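Local structure of immunomodulatory active chitinase (6G9C) at residues Leu72-Phe76 against Thr118-Met122; Ile133-Val137 against Lys173-Val177. The protein probably binds and hydrolyses chitin as a secreted family 18 glycosidase, and displays immunomodulatory properties in inflammatory lung disease. All coordinates share one frame; numbering follows the deposited sequence.

From the N terminus, strand 64-72 of the TIM barrel runs out into the turn of interaction 1, and the chain must then pass through strand 104-110 before helix 117-122 returns to that turn. This closes a loop with 41 residues between the segments. Helix 126-142 follows at once and supplies the first half of interaction 2; the second half arrives on helix 160-181, beyond strand 147-151. The two closures are therefore consecutive and neither nest nor cross. Their centres lie about 17 Å apart. Phe-132, the residue just before Ile-133, touches both Leu-72 and Met-122, making helix 126-142 a bridge between the two contacts.

Interaction 1: Leu72-Phe76 against Thr118-Met122; sequences LNDDF and TFKKM
The backbone O of Asn-73 is approached by two groups: it accepts a hydrogen bond from Phe-76 N at 3.0 Å, closing a type I beta turn, and it touches the Thr-118 CG2 methyl at 3.5 Å. The turn follows a strand of the TIM barrel typical of family 18 glycosidases and illustrates how a loop leaving such a barrel is packed on a short helix, here 117-122. Thr-118 turns its methyl, rather than OG1, away from its own N and toward the turn, where it also meets Leu-72 CD2 at 3.7 Å and lies at the edge of the Phe-76 ring, near its plane. Leu-72 and Thr-118 run alongside each other, pointing opposite ways, and Leu-72 CD2 reaches obliquely to Phe-119 CD1 at 3.9 Å. Behind this, Phe-119 stacks on Trp-152. On the turn itself, Thr-77 OG1 is hydrogen-bonded to both Asn-73 ND2 and Asp-75 OD1, tying the turn to the residue that follows it.

Phe-76 ends the turn in a left-handed backbone conformation (phi 83°) and directs its ring onto the helix. One face receives the CA of Met-122, a CH-pi contact 3.9 Å from the ring centroid and 20° off the normal, displaced toward the rim. Lys-121 lends its CB to the far end of the ring, while Met-122 CB presses on Phe-76 CD1 at 3.5 Å.

Interaction 2: Ile133-Val137 against Lys173-Val177; sequences ISSLV and KFEEV
Apolar side chains join two helices on the outside of the TIM barrel in this largely buried contact: helix 126-142, which comes after strand 104-110, and helix 160-181, which comes after strand 147-151. It is a worked example of neighbouring barrel helices running in broadly the same direction, since the axes of the two short segments make an angle of 49° and approach to 11.3 Å.

Val-137 shows how a forked side chain serves three partners at once. Its CG1 meets Val-177 CG2 tip to tip at 3.6 Å. The other branch, CG2, lies beside the backbone N and turns to Phe-174, reaching the edge of the ring near its plane, 3.6 Å from CE1; the same methyl touches Lys-173 CG at 3.7 Å. Leu-136 CD2 comes obliquely to the Phe-174 ring from farther off.

Lys-173 works as an apolar chain near its root and as a charge at its end. Its CG is pressed by Ile-133 CG2 at 3.5 Å, a tight carbon contact. Bent at chi2 (67°), the chain then carries NZ to Glu-176 OE1, one helical turn on, where a hydrogen-bonded salt bridge of 3.1 Å forms on the syn side of the carboxylate, 24° out of its plane. The charge is thus paired within its own helix while CB and CG pack against helix 126-142.

Thr-181 of the second subunit packs on Val-137 and Val-177, so both helices contribute to the dimer interface here. On the barrel side, Phe-148 of strand 147-151 touches both Leu-136 and Phe-174, so that this strand backs the pair of helices 126-142 and 160-181 between which it lies in the chain.

Interaction 1: Leu72-Phe76 against Thr118-Met122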
loop_
_atom_site.group_PDB
_atom_site.type_symbol
_atom_site.label_atom_id
_atom_site.label_comp_id
_atom_site.label_asym_id
_atom_site.label_seq_id
_atom_site.Cartn_x
_atom_site.Cartn_y
_atom_site.Cartn_z
ATOM N N LEU A 72 15.485 -19.609 1.453
ATOM C CA LEU A 72 16.611 -19.537 2.392
ATOM C C LEU A 72 17.855 -20.080 1.701
ATOM O O LEU A 72 17.963 -21.289 1.465
ATOM C CB LEU A 72 16.324 -20.319 3.675
ATOM C CG LEU A 72 17.439 -20.338 4.731
ATOM C CD1 LEU A 72 17.737 -18.922 5.205
ATOM C CD2 LEU A 72 17.060 -21.221 5.913
ATOM N N ASN A 73 18.792 -19.191 1.386
ATOM C CA ASN A 73 20.013 -19.560 0.697
ATOM C C ASN A 73 20.941 -20.348 1.620
ATOM O O ASN A 73 20.774 -20.381 2.843
ATOM C CB ASN A 73 20.734 -18.315 0.184
ATOM C CG ASN A 73 20.002 -17.649 -0.953
ATOM O OD1 ASN A 73 19.521 -18.315 -1.875
ATOM N ND2 ASN A 73 19.919 -16.326 -0.904
ATOM N N ASP A 74 21.942 -20.987 1.007
ATOM C CA ASP A 74 22.892 -21.791 1.769
ATOM C C ASP A 74 23.646 -20.961 2.797
ATOM O O ASP A 74 24.026 -21.483 3.852
ATOM C CB ASP A 74 23.879 -22.472 0.822
ATOM C CG ASP A 74 23.214 -23.509 -0.050
ATOM O OD1 ASP A 74 22.031 -23.814 0.195
ATOM O OD2 ASP A 74 23.867 -24.015 -0.982
ATOM N N ASP A 75 23.883 -19.681 2.513
ATOM C CA ASP A 75 24.625 -18.824 3.426
ATOM C C ASP A 75 23.737 -18.177 4.478
ATOM O O ASP A 75 24.214 -17.311 5.221
ATOM C CB ASP A 75 25.398 -17.749 2.650
ATOM C CG ASP A 75 24.493 -16.763 1.923
ATOM O OD1 ASP A 75 23.251 -16.857 2.032
ATOM O OD2 ASP A 75 25.043 -15.883 1.229
ATOM N N PHE A 76 22.460 -18.563 4.527
ATOM C CA PHE A 76 21.448 -18.172 5.522
ATOM C C PHE A 76 20.805 -16.825 5.209
ATOM O O PHE A 76 20.066 -16.298 6.061
ATOM C CB PHE A 76 22.010 -18.141 6.953
ATOM C CG PHE A 76 22.818 -19.366 7.313
ATOM C CD1 PHE A 76 22.360 -20.636 6.973
ATOM C CD2 PHE A 76 24.023 -19.248 7.985
ATOM C CE1 PHE A 76 23.096 -21.763 7.298
ATOM C CE2 PHE A 76 24.760 -20.376 8.313
ATOM C CZ PHE A 76 24.293 -21.634 7.964
ATOM N N THR A 118 19.219 -26.839 5.678
ATOM C CA THR A 118 19.688 -25.473 5.893
ATOM C C THR A 118 19.130 -24.890 7.186
ATOM O O THR A 118 19.860 -24.222 7.929
ATOM C CB THR A 118 19.322 -24.588 4.703
ATOM O OG1 THR A 118 19.763 -25.220 3.496
ATOM C CG2 THR A 118 19.997 -23.212 4.827
ATOM N N PHE A 119 17.841 -25.125 7.471
ATOM C CA PHE A 119 17.271 -24.669 8.740
ATOM C C PHE A 119 18.117 -25.145 9.916
ATOM O O PHE A 119 18.448 -24.365 10.817
ATOM C CB PHE A 119 15.838 -25.173 8.904
ATOM C CG PHE A 119 14.786 -24.279 8.296
ATOM C CD1 PHE A 119 14.779 -22.914 8.538
ATOM C CD2 PHE A 119 13.789 -24.819 7.496
ATOM C CE1 PHE A 119 13.797 -22.099 7.988
ATOM C CE2 PHE A 119 12.798 -24.013 6.938
ATOM C CZ PHE A 119 12.803 -22.647 7.185
ATOM N N LYS A 120 18.478 -26.435 9.907
ATOM C CA LYS A 120 19.236 -27.034 11.005
ATOM C C LYS A 120 20.561 -26.320 11.222
ATOM O O LYS A 120 20.958 -26.061 12.364
ATOM C CB LYS A 120 19.486 -28.519 10.712
ATOM C CG LYS A 120 18.301 -29.427 10.965
ATOM C CD LYS A 120 18.653 -30.879 10.623
ATOM C CE LYS A 120 17.558 -31.836 11.085
ATOM N NZ LYS A 120 17.591 -32.080 12.557
ATOM N N LYS A 121 21.278 -26.025 10.135
ATOM C CA LYS A 121 22.546 -25.316 10.246
ATOM C C LYS A 121 22.330 -23.871 10.684
ATOM O O LYS A 121 23.040 -23.366 11.565
ATOM C CB LYS A 121 23.299 -25.364 8.915
ATOM C CG LYS A 121 23.756 -26.757 8.487
ATOM C CD LYS A 121 24.633 -26.683 7.249
ATOM C CE LYS A 121 24.803 -28.058 6.626
ATOM N NZ LYS A 121 25.964 -28.115 5.689
ATOM N N MET A 122 21.352 -23.195 10.076
ATOM C CA MET A 122 21.111 -21.783 10.374
ATOM C C MET A 122 20.789 -21.566 11.850
ATOM O O MET A 122 21.240 -20.590 12.456
ATOM C CB MET A 122 19.970 -21.257 9.499
ATOM C CG MET A 122 19.625 -19.791 9.736
ATOM S SD MET A 122 18.378 -19.575 11.010
ATOM C CE MET A 122 16.889 -19.908 10.034
#

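Interaction 2: Ile133-Val137 against Lys173-Val177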
loop_
_atom_site.group_PDB
_atom_site.type_symbol
_atom_site.label_atom_id
_atom_site.label_comp_id
_atom_site.label_asym_id
_atom_site.label_seq_id
_atom_site.Cartn_x
_atom_site.Cartn_y
_atom_site.Cartn_z
ATOM N N ILE A 133 18.446 -13.459 10.566
ATOM C CA ILE A 133 17.433 -12.512 11.042
ATOM C C ILE A 133 17.638 -11.132 10.416
ATOM O O ILE A 133 16.673 -10.478 9.993
ATOM C CB ILE A 133 17.453 -12.449 12.582
ATOM C CG1 ILE A 133 16.827 -13.705 13.191
ATOM C CG2 ILE A 133 16.719 -11.225 13.083
ATOM C CD1 ILE A 133 17.093 -13.837 14.683
ATOM N N SER A 134 18.894 -10.668 10.342
ATOM C CA SER A 134 19.178 -9.384 9.698
ATOM C C SER A 134 18.772 -9.409 8.231
ATOM O O SER A 134 18.179 -8.447 7.722
ATOM C CB SER A 134 20.660 -9.034 9.824
ATOM O OG SER A 134 21.000 -8.765 11.171
ATOM N N SER A 135 19.086 -10.506 7.537
ATOM C CA SER A 135 18.693 -10.652 6.140
ATOM C C SER A 135 17.177 -10.654 5.991
ATOM O O SER A 135 16.629 -10.026 5.078
ATOM C CB SER A 135 19.286 -11.939 5.572
ATOM O OG SER A 135 18.941 -12.091 4.208
ATOM N N LEU A 136 16.485 -11.363 6.877
ATOM C CA LEU A 136 15.034 -11.472 6.782
ATOM C C LEU A 136 14.359 -10.130 7.047
ATOM O O LEU A 136 13.448 -9.720 6.313
ATOM C CB LEU A 136 14.555 -12.525 7.776
ATOM C CG LEU A 136 13.060 -12.547 8.028
ATOM C CD1 LEU A 136 12.343 -13.064 6.782
ATOM C CD2 LEU A 136 12.719 -13.388 9.244
ATOM N N VAL A 137 14.798 -9.428 8.096
ATOM C CA VAL A 137 14.173 -8.156 8.452
ATOM C C VAL A 137 14.302 -7.164 7.309
ATOM O O VAL A 137 13.338 -6.457 6.961
ATOM C CB VAL A 137 14.775 -7.611 9.759
ATOM C CG1 VAL A 137 14.663 -6.108 9.801
ATOM C CG2 VAL A 137 14.062 -8.223 10.940
ATOM N N LYS A 173 14.179 -9.016 17.574
ATOM C CA LYS A 173 14.575 -8.134 16.480
ATOM C C LYS A 173 13.384 -7.353 15.955
ATOM O O LYS A 173 13.496 -6.148 15.680
ATOM C CB LYS A 173 15.201 -8.932 15.340
ATOM C CG LYS A 173 15.765 -8.061 14.224
ATOM C CD LYS A 173 16.959 -7.262 14.735
ATOM C CE LYS A 173 17.896 -6.856 13.608
ATOM N NZ LYS A 173 18.637 -5.589 13.881
ATOM N N PHE A 174 12.239 -8.027 15.800
ATOM C CA PHE A 174 11.040 -7.353 15.294
ATOM C C PHE A 174 10.653 -6.199 16.212
ATOM O O PHE A 174 10.302 -5.106 15.747
ATOM C CB PHE A 174 9.876 -8.350 15.153
ATOM C CG PHE A 174 9.959 -9.256 13.932
ATOM C CD1 PHE A 174 11.088 -9.273 13.118
ATOM C CD2 PHE A 174 8.890 -10.085 13.592
ATOM C CE1 PHE A 174 11.149 -10.103 11.998
ATOM C CE2 PHE A 174 8.952 -10.920 12.478
ATOM C CZ PHE A 174 10.088 -10.932 11.688
ATOM N N GLU A 175 10.745 -6.412 17.528
ATOM C CA GLU A 175 10.438 -5.344 18.476
ATOM C C GLU A 175 11.434 -4.196 18.366
ATOM O O GLU A 175 11.052 -3.020 18.439
ATOM C CB GLU A 175 10.414 -5.913 19.899
ATOM C CG GLU A 175 9.199 -6.807 20.143
ATOM C CD GLU A 175 9.293 -7.610 21.418
ATOM O OE1 GLU A 175 10.412 -7.776 21.947
ATOM O OE2 GLU A 175 8.239 -8.086 21.887
ATOM N N GLU A 176 12.720 -4.516 18.200
ATOM C CA GLU A 176 13.732 -3.472 18.071
ATOM C C GLU A 176 13.561 -2.703 16.763
ATOM O O GLU A 176 13.715 -1.473 16.722
ATOM C CB GLU A 176 15.125 -4.099 18.163
ATOM C CG GLU A 176 16.287 -3.161 17.861
ATOM C CD GLU A 176 17.380 -3.833 17.032
ATOM O OE1 GLU A 176 17.514 -3.501 15.830
ATOM O OE2 GLU A 176 18.095 -4.703 17.578
ATOM N N VAL A 177 13.252 -3.414 15.685
ATOM C CA VAL A 177 13.024 -2.757 14.400
ATOM C C VAL A 177 11.837 -1.808 14.492
ATOM O O VAL A 177 11.876 -0.687 13.964
ATOM C CB VAL A 177 12.846 -3.817 13.299
ATOM C CG1 VAL A 177 12.225 -3.219 12.044
ATOM C CG2 VAL A 177 14.196 -4.447 12.988
#